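Local structure of pectate lyase (Erwinia chrysanthemi, 1RU4) at residues I60-G65 against D100-Q105; A92-S97 against Y108-T113. The protein cleaves pectate, the de-esterified polygalacturonate of plant cell walls, by eliminative lysis, as a pectate lyase folded as a parallel beta-helix. All blocks are in the same frame, centred on the assembly; numbering follows the deposited sequence.

Interaction 1 of 2, residues I60-G65 against D100-Q105; sequences IPYTQG and DSQWVQ
Gln102 meets the tip of Tyr62 and the end of Gln64 at the protein surface. Its CG sits 3.3 Å from Tyr62 OH, and its CB is a little farther from that hydroxyl. The phenol thus touches the aliphatic part of the glutamine, while its ring and the amide plane are turned 55° apart. Tyr62 reaches across because its CG is anti to the backbone N (chi1 154°), which carries the ring out toward 100-105. Tyr62 also packs edge-to-face with Phe98 and touches Pro99. On one face of the ring, offset toward the rim, backbone N of Gln64 lies 3.6 Å above the plane. The side chains of Gln64 and Gln102 cross at about a right angle, and their amide planes are nearly perpendicular, at 81°. Beside them Val104 turns one methyl to the backbone of the other loop, with CG2 4.0 Å from Gly65 C. Neither segment is a regular strand. This is loop-on-loop packing between equivalent loops of successive coils, after strands 56-59 and 92-95, typical of the long surface loops that leave the coils of a parallel beta-helix.

Interaction 2 of 2, residues A92-S97 against Y108-T113; sequences AVFDFS and YGFYVT
Phe94 and Phe96 each offer a ring face to 108-113, and Phe110 meets both rings with its edge. Over one face of Phe94 stands Phe110 CZ, 3.7 Å from Phe94 CG and displaced toward the rim. The pair is edge-to-face (T-shaped): the centroids are 5.2 Å apart and the planes lie at 76°. Phe96 is used differently. Over one of its faces lies Gly109 CA, 3.6 Å from the centroid of the Phe96 ring and 16° off the ring normal, a CH-pi contact. At the edge of the Phe96 ring, near its plane, comes Phe110 CE1, 3.9 Å from Phe96 CZ. Edge therefore meets edge in this pair. The carbonyl of Gly109 also comes close, with its O 3.2 Å from Phe96 CZ.

This is the aromatic interior of a right-handed parallel beta-helix. Strand 92-95 lies between strands 56-59 and 122-125, and strand 110-112 belongs to another parallel sheet, between 70-72 and 132-134. The contact spans the space between these two sheets, and all four touching residues are buried. Phe94 also meets the rings of Tyr58 and Phe38, and Phe110 meets Phe72.

Phe94 and Phe96, two residues apart, both direct CB toward 108-113. Each has CG anti to its carbonyl carbon (chi1 near -70° in both), which turns the two rings the same way from the backbone. Gly109 has no side chain, and its CA can lie close over Phe96. Where the strand ends, Asp95 forms an Asx turn: Ser97 N donates to Asp95 OD1 at 3.0 Å, from above the carboxylate plane. The same OD1 makes a salt bridge with Arg126, so the turn is also tied to the next coil.

In the fold
From the N terminus the chain passes strand 56-59, then 60-65, and after strands 70-72 and 82-86 reaches 92-97. It next forms the loop with 100-105 and enters 108-113. The segments therefore alternate, and the two contacts cross along the chain. Interaction 1 closes 34 intervening residues and joins equivalent connections of successive coils at the surface. Interaction 2 closes only ten, bringing the strand before the later connection against the strand after it, inside the coil. The contacts meet directly: Ile60 N probably bonds to Asp95 O, and Ile60 O to Ser97 OG. Outer loops and interior are thus joined where strands 56-59 and 92-95 end.

Interaction 1 of 2, residues I60-G65 against D100-Q105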
ATOM      1  N   ILE A  60      17.581  -3.082  15.017  1.00  5.93           N
ATOM      2  CA  ILE A  60      17.418  -2.184  16.158  1.00  6.78           C
ATOM      3  C   ILE A  60      17.087  -3.054  17.371  1.00  6.73           C
ATOM      4  O   ILE A  60      16.101  -3.791  17.359  1.00  7.12           O
ATOM      5  CB  ILE A  60      16.271  -1.157  15.940  1.00  5.48           C
ATOM      6  CG1 ILE A  60      16.528  -0.299  14.694  1.00  6.30           C
ATOM      7  CG2 ILE A  60      16.135  -0.251  17.157  1.00  6.88           C
ATOM      8  CD1 ILE A  60      16.102  -0.947  13.385  1.00  8.42           C
ATOM      9  N   PRO A  61      17.918  -2.994  18.427  1.00  7.45           N
ATOM     10  CA  PRO A  61      17.701  -3.786  19.642  1.00  8.17           C
ATOM     11  C   PRO A  61      16.343  -3.560  20.299  1.00  8.11           C
ATOM     12  O   PRO A  61      15.818  -2.443  20.310  1.00  8.33           O
ATOM     13  CB  PRO A  61      18.836  -3.323  20.557  1.00  9.63           C
ATOM     14  CG  PRO A  61      19.923  -2.980  19.595  1.00  9.50           C
ATOM     15  CD  PRO A  61      19.167  -2.219  18.530  1.00  8.62           C
ATOM     16  N   TYR A  62      15.788  -4.636  20.845  1.00  9.05           N
ATOM     17  CA  TYR A  62      14.521  -4.595  21.561  1.00  8.77           C
ATOM     18  C   TYR A  62      14.766  -4.685  23.065  1.00 10.02           C
ATOM     19  O   TYR A  62      15.637  -5.429  23.518  1.00 11.28           O
ATOM     20  CB  TYR A  62      13.626  -5.756  21.104  1.00  9.27           C
ATOM     21  CG  TYR A  62      12.607  -6.218  22.128  1.00 10.45           C
ATOM     22  CD1 TYR A  62      11.392  -5.554  22.283  1.00  9.64           C
ATOM     23  CD2 TYR A  62      12.862  -7.324  22.942  1.00  9.72           C
ATOM     24  CE1 TYR A  62      10.454  -5.980  23.222  1.00  9.03           C
ATOM     25  CE2 TYR A  62      11.933  -7.755  23.882  1.00 10.91           C
ATOM     26  CZ  TYR A  62      10.730  -7.080  24.015  1.00 11.07           C
ATOM     27  OH  TYR A  62       9.800  -7.517  24.932  1.00 13.57           O
ATOM     28  N   THR A  63      13.999  -3.907  23.823  1.00  9.65           N
ATOM     29  CA  THR A  63      14.028  -3.946  25.282  1.00 11.51           C
ATOM     30  C   THR A  63      12.576  -3.978  25.748  1.00 11.09           C
ATOM     31  O   THR A  63      11.786  -3.104  25.389  1.00 11.28           O
ATOM     32  CB  THR A  63      14.727  -2.707  25.879  1.00 14.11           C
ATOM     33  OG1 THR A  63      16.072  -2.628  25.388  1.00 16.68           O
ATOM     34  CG2 THR A  63      14.760  -2.796  27.401  1.00 14.10           C
ATOM     35  N   GLN A  64      12.228  -4.997  26.531  1.00 11.30           N
ATOM     36  CA  GLN A  64      10.854  -5.198  26.994  1.00 12.29           C
ATOM     37  C   GLN A  64      10.249  -3.945  27.625  1.00 11.40           C
ATOM     38  O   GLN A  64      10.855  -3.317  28.495  1.00 12.62           O
ATOM     39  CB  GLN A  64      10.803  -6.373  27.983  1.00 13.65           C
ATOM     40  CG  GLN A  64       9.441  -7.066  28.112  1.00 17.49           C
ATOM     41  CD  GLN A  64       8.416  -6.258  28.889  1.00 19.66           C
ATOM     42  OE1 GLN A  64       7.253  -6.164  28.491  1.00 22.09           O
ATOM     43  NE2 GLN A  64       8.838  -5.680  30.008  1.00 19.39           N
ATOM     44  N   GLY A  65       9.058  -3.579  27.153  1.00 11.05           N
ATOM     45  CA  GLY A  65       8.343  -2.437  27.697  1.00 10.48           C
ATOM     46  C   GLY A  65       8.834  -1.067  27.262  1.00  8.92           C
ATOM     47  O   GLY A  65       8.406  -0.056  27.815  1.00 10.40           O
ATOM     48  N   ASP A 100       6.837 -11.756  19.052  1.00  7.09           N
ATOM     49  CA  ASP A 100       5.486 -11.842  18.501  1.00  8.06           C
ATOM     50  C   ASP A 100       4.370 -11.389  19.445  1.00  9.00           C
ATOM     51  O   ASP A 100       3.396 -10.779  19.008  1.00 10.56           O
ATOM     52  CB  ASP A 100       5.211 -13.265  18.003  1.00  9.48           C
ATOM     53  CG  ASP A 100       6.095 -13.660  16.828  1.00 12.98           C
ATOM     54  OD1 ASP A 100       6.046 -14.839  16.424  1.00 16.52           O
ATOM     55  OD2 ASP A 100       6.834 -12.798  16.305  1.00 14.98           O
ATOM     56  N   SER A 101       4.530 -11.663  20.736  1.00 10.07           N
ATOM     57  CA  SER A 101       3.500 -11.340  21.723  1.00 10.99           C
ATOM     58  C   SER A 101       3.594  -9.927  22.297  1.00 11.14           C
ATOM     59  O   SER A 101       2.665  -9.459  22.957  1.00 11.85           O
ATOM     60  CB  SER A 101       3.553 -12.354  22.870  1.00 12.69           C
ATOM     61  OG  SER A 101       4.809 -12.303  23.526  1.00 17.85           O
ATOM     62  N   GLN A 102       4.711  -9.252  22.041  1.00  8.30           N
ATOM     63  CA  GLN A 102       4.959  -7.933  22.616  1.00  8.33           C
ATOM     64  C   GLN A 102       4.616  -6.774  21.690  1.00  7.94           C
ATOM     65  O   GLN A 102       4.716  -6.884  20.472  1.00  8.41           O
ATOM     66  CB  GLN A 102       6.422  -7.819  23.046  1.00 10.71           C
ATOM     67  CG  GLN A 102       6.852  -8.827  24.103  1.00 11.91           C
ATOM     68  CD  GLN A 102       6.200  -8.584  25.451  1.00 13.24           C
ATOM     69  OE1 GLN A 102       6.162  -7.457  25.943  1.00 14.40           O
ATOM     70  NE2 GLN A 102       5.688  -9.648  26.059  1.00 18.24           N
ATOM     71  N   TRP A 103       4.229  -5.654  22.295  1.00  6.53           N
ATOM     72  CA  TRP A 103       3.944  -4.420  21.570  1.00  6.03           C
ATOM     73  C   TRP A 103       4.006  -3.246  22.545  1.00  7.16           C
ATOM     74  O   TRP A 103       3.821  -3.421  23.755  1.00  6.31           O
ATOM     75  CB  TRP A 103       2.565  -4.480  20.895  1.00  7.79           C
ATOM     76  CG  TRP A 103       1.424  -4.612  21.861  1.00  9.49           C
ATOM     77  CD1 TRP A 103       0.958  -5.765  22.427  1.00 12.18           C
ATOM     78  CD2 TRP A 103       0.633  -3.550  22.405  1.00 11.53           C
ATOM     79  NE1 TRP A 103      -0.070  -5.487  23.292  1.00 12.72           N
ATOM     80  CE2 TRP A 103      -0.290  -4.135  23.300  1.00 10.45           C
ATOM     81  CE3 TRP A 103       0.615  -2.161  22.225  1.00 10.73           C
ATOM     82  CZ2 TRP A 103      -1.223  -3.377  24.017  1.00 12.24           C
ATOM     83  CZ3 TRP A 103      -0.312  -1.407  22.939  1.00 12.52           C
ATOM     84  CH2 TRP A 103      -1.219  -2.019  23.823  1.00 12.41           C
ATOM     85  N   VAL A 104       4.307  -2.064  22.013  1.00  6.32           N
ATOM     86  CA  VAL A 104       4.391  -0.841  22.805  1.00  6.06           C
ATOM     87  C   VAL A 104       3.624   0.277  22.102  1.00  6.34           C
ATOM     88  O   VAL A 104       3.847   0.554  20.919  1.00  6.21           O
ATOM     89  CB  VAL A 104       5.868  -0.396  23.026  1.00  4.90           C
ATOM     90  CG1 VAL A 104       5.922   1.015  23.613  1.00  6.78           C
ATOM     91  CG2 VAL A 104       6.583  -1.368  23.958  1.00  6.07           C
ATOM     92  N   GLN A 105       2.709   0.904  22.837  1.00  6.10           N
ATOM     93  CA  GLN A 105       1.908   2.009  22.320  1.00  5.70           C
ATOM     94  C   GLN A 105       2.809   3.092  21.727  1.00  6.80           C
ATOM     95  O   GLN A 105       3.739   3.567  22.380  1.00  6.12           O
ATOM     96  CB  GLN A 105       1.055   2.603  23.446  1.00  6.23           C
ATOM     97  CG  GLN A 105       0.075   3.686  22.999  1.00  5.33           C
ATOM     98  CD  GLN A 105      -1.131   3.123  22.272  1.00  6.21           C
ATOM     99  OE1 GLN A 105      -1.590   2.021  22.569  1.00  8.50           O
ATOM    100  NE2 GLN A 105      -1.658   3.886  21.320  1.00  8.17           N
TER

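Interaction 2 of 2, residues A92-S97 against Y108-T113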
ATOM      1  N   ALA A  92      17.078  -3.106   1.845  1.00  5.82           N
ATOM      2  CA  ALA A  92      17.567  -2.813   3.190  1.00  4.98           C
ATOM      3  C   ALA A  92      16.404  -3.011   4.158  1.00  5.67           C
ATOM      4  O   ALA A  92      15.405  -2.286   4.105  1.00  5.68           O
ATOM      5  CB  ALA A  92      18.098  -1.384   3.278  1.00  5.43           C
ATOM      6  N   VAL A  93      16.535  -4.008   5.026  1.00  5.05           N
ATOM      7  CA  VAL A  93      15.476  -4.356   5.971  1.00  5.95           C
ATOM      8  C   VAL A  93      15.789  -3.857   7.379  1.00  6.10           C
ATOM      9  O   VAL A  93      16.807  -4.228   7.962  1.00  7.17           O
ATOM     10  CB  VAL A  93      15.258  -5.891   6.016  1.00  6.03           C
ATOM     11  CG1 VAL A  93      14.161  -6.245   7.012  1.00  7.85           C
ATOM     12  CG2 VAL A  93      14.901  -6.417   4.630  1.00  8.22           C
ATOM     13  N   PHE A  94      14.919  -2.998   7.905  1.00  4.97           N
ATOM     14  CA  PHE A  94      15.049  -2.499   9.272  1.00  5.66           C
ATOM     15  C   PHE A  94      14.185  -3.347  10.199  1.00  5.86           C
ATOM     16  O   PHE A  94      12.952  -3.304  10.133  1.00  5.52           O
ATOM     17  CB  PHE A  94      14.645  -1.022   9.351  1.00  6.01           C
ATOM     18  CG  PHE A  94      15.619  -0.095   8.673  1.00  6.62           C
ATOM     19  CD1 PHE A  94      15.709  -0.054   7.285  1.00  7.29           C
ATOM     20  CD2 PHE A  94      16.459   0.723   9.425  1.00  7.23           C
ATOM     21  CE1 PHE A  94      16.624   0.785   6.653  1.00  6.75           C
ATOM     22  CE2 PHE A  94      17.379   1.567   8.802  1.00  7.17           C
ATOM     23  CZ  PHE A  94      17.461   1.598   7.412  1.00  8.16           C
ATOM     24  N   ASP A  95      14.852  -4.138  11.037  1.00  4.75           N
ATOM     25  CA  ASP A  95      14.196  -5.073  11.945  1.00  5.36           C
ATOM     26  C   ASP A  95      14.191  -4.505  13.361  1.00  5.73           C
ATOM     27  O   ASP A  95      15.240  -4.392  13.994  1.00  6.54           O
ATOM     28  CB  ASP A  95      14.949  -6.411  11.910  1.00  5.45           C
ATOM     29  CG  ASP A  95      14.274  -7.505  12.721  1.00  7.58           C
ATOM     30  OD1 ASP A  95      13.209  -7.265  13.323  1.00  7.09           O
ATOM     31  OD2 ASP A  95      14.821  -8.627  12.743  1.00 10.68           O
ATOM     32  N   PHE A  96      13.001  -4.169  13.854  1.00  5.59           N
ATOM     33  CA  PHE A  96      12.859  -3.580  15.183  1.00  5.31           C
ATOM     34  C   PHE A  96      12.763  -4.586  16.332  1.00  5.66           C
ATOM     35  O   PHE A  96      12.536  -4.214  17.485  1.00  5.72           O
ATOM     36  CB  PHE A  96      11.719  -2.561  15.192  1.00  5.68           C
ATOM     37  CG  PHE A  96      12.047  -1.302  14.434  1.00  5.26           C
ATOM     38  CD1 PHE A  96      11.918  -1.251  13.046  1.00  4.75           C
ATOM     39  CD2 PHE A  96      12.535  -0.180  15.103  1.00  5.33           C
ATOM     40  CE1 PHE A  96      12.274  -0.104  12.337  1.00  5.01           C
ATOM     41  CE2 PHE A  96      12.893   0.970  14.404  1.00  5.07           C
ATOM     42  CZ  PHE A  96      12.764   1.008  13.018  1.00  5.09           C
ATOM     43  N   SER A  97      12.916  -5.863  15.989  1.00  5.44           N
ATOM     44  CA  SER A  97      13.126  -6.945  16.954  1.00  6.10           C
ATOM     45  C   SER A  97      12.066  -7.294  18.002  1.00  6.77           C
ATOM     46  O   SER A  97      12.364  -8.030  18.947  1.00  6.90           O
ATOM     47  CB  SER A  97      14.466  -6.726  17.666  1.00  7.94           C
ATOM     48  OG  SER A  97      15.519  -6.540  16.735  1.00  7.76           O
ATOM     49  N   TYR A 108       6.354   3.083  16.860  1.00  5.40           N
ATOM     50  CA  TYR A 108       6.393   2.903  15.415  1.00  5.21           C
ATOM     51  C   TYR A 108       7.802   2.474  15.017  1.00  5.25           C
ATOM     52  O   TYR A 108       8.738   2.580  15.812  1.00  4.97           O
ATOM     53  CB  TYR A 108       6.063   4.223  14.709  1.00  4.99           C
ATOM     54  CG  TYR A 108       4.922   4.996  15.327  1.00  5.04           C
ATOM     55  CD1 TYR A 108       5.097   6.316  15.744  1.00  5.47           C
ATOM     56  CD2 TYR A 108       3.670   4.410  15.506  1.00  5.81           C
ATOM     57  CE1 TYR A 108       4.057   7.032  16.323  1.00  6.96           C
ATOM     58  CE2 TYR A 108       2.618   5.120  16.086  1.00  6.17           C
ATOM     59  CZ  TYR A 108       2.822   6.431  16.492  1.00  5.68           C
ATOM     60  OH  TYR A 108       1.792   7.145  17.064  1.00  7.78           O
ATOM     61  N   GLY A 109       7.942   1.950  13.804  1.00  4.00           N
ATOM     62  CA  GLY A 109       9.264   1.662  13.277  1.00  3.69           C
ATOM     63  C   GLY A 109       9.852   2.986  12.821  1.00  4.76           C
ATOM     64  O   GLY A 109      10.769   3.527  13.451  1.00  5.43           O
ATOM     65  N   PHE A 110       9.307   3.515  11.727  1.00  4.77           N
ATOM     66  CA  PHE A 110       9.686   4.832  11.213  1.00  5.60           C
ATOM     67  C   PHE A 110       8.596   5.844  11.575  1.00  5.67           C
ATOM     68  O   PHE A 110       7.446   5.690  11.170  1.00  8.18           O
ATOM     69  CB  PHE A 110       9.824   4.811   9.683  1.00  5.91           C
ATOM     70  CG  PHE A 110      11.049   4.097   9.168  1.00  5.36           C
ATOM     71  CD1 PHE A 110      11.934   3.450  10.027  1.00  5.26           C
ATOM     72  CD2 PHE A 110      11.314   4.079   7.800  1.00  7.22           C
ATOM     73  CE1 PHE A 110      13.062   2.795   9.529  1.00  4.93           C
ATOM     74  CE2 PHE A 110      12.437   3.429   7.293  1.00  7.45           C
ATOM     75  CZ  PHE A 110      13.314   2.786   8.158  1.00  5.55           C
ATOM     76  N   TYR A 111       8.953   6.867  12.346  1.00  5.53           N
ATOM     77  CA  TYR A 111       8.016   7.936  12.684  1.00  5.71           C
ATOM     78  C   TYR A 111       8.428   9.148  11.851  1.00  5.77           C
ATOM     79  O   TYR A 111       9.422   9.812  12.150  1.00  6.28           O
ATOM     80  CB  TYR A 111       8.092   8.249  14.184  1.00  5.85           C
ATOM     81  CG  TYR A 111       7.102   9.279  14.702  1.00  7.30           C
ATOM     82  CD1 TYR A 111       7.417  10.066  15.808  1.00  9.27           C
ATOM     83  CD2 TYR A 111       5.845   9.445  14.114  1.00  7.83           C
ATOM     84  CE1 TYR A 111       6.511  10.991  16.321  1.00 10.26           C
ATOM     85  CE2 TYR A 111       4.927  10.375  14.623  1.00  9.34           C
ATOM     86  CZ  TYR A 111       5.271  11.140  15.728  1.00  9.97           C
ATOM     87  OH  TYR A 111       4.381  12.057  16.248  1.00 11.94           O
ATOM     88  N   VAL A 112       7.691   9.397  10.772  1.00  5.67           N
ATOM     89  CA  VAL A 112       8.036  10.467   9.839  1.00  6.24           C
ATOM     90  C   VAL A 112       7.239  11.741  10.109  1.00  6.74           C
ATOM     91  O   VAL A 112       6.078  11.857   9.718  1.00  6.75           O
ATOM     92  CB  VAL A 112       7.832  10.011   8.369  1.00  7.08           C
ATOM     93  CG1 VAL A 112       8.316  11.083   7.399  1.00  8.14           C
ATOM     94  CG2 VAL A 112       8.572   8.701   8.116  1.00  7.67           C
ATOM     95  N   THR A 113       7.872  12.689  10.797  1.00  6.26           N
ATOM     96  CA  THR A 113       7.229  13.958  11.131  1.00  7.32           C
ATOM     97  C   THR A 113       7.674  15.077  10.197  1.00  7.30           C
ATOM     98  O   THR A 113       6.992  16.097  10.068  1.00  8.55           O
ATOM     99  CB  THR A 113       7.526  14.378  12.587  1.00  8.66           C
ATOM    100  OG1 THR A 113       8.929  14.630  12.740  1.00  9.78           O
ATOM    101  CG2 THR A 113       7.109  13.284  13.550  1.00  9.03           C
TER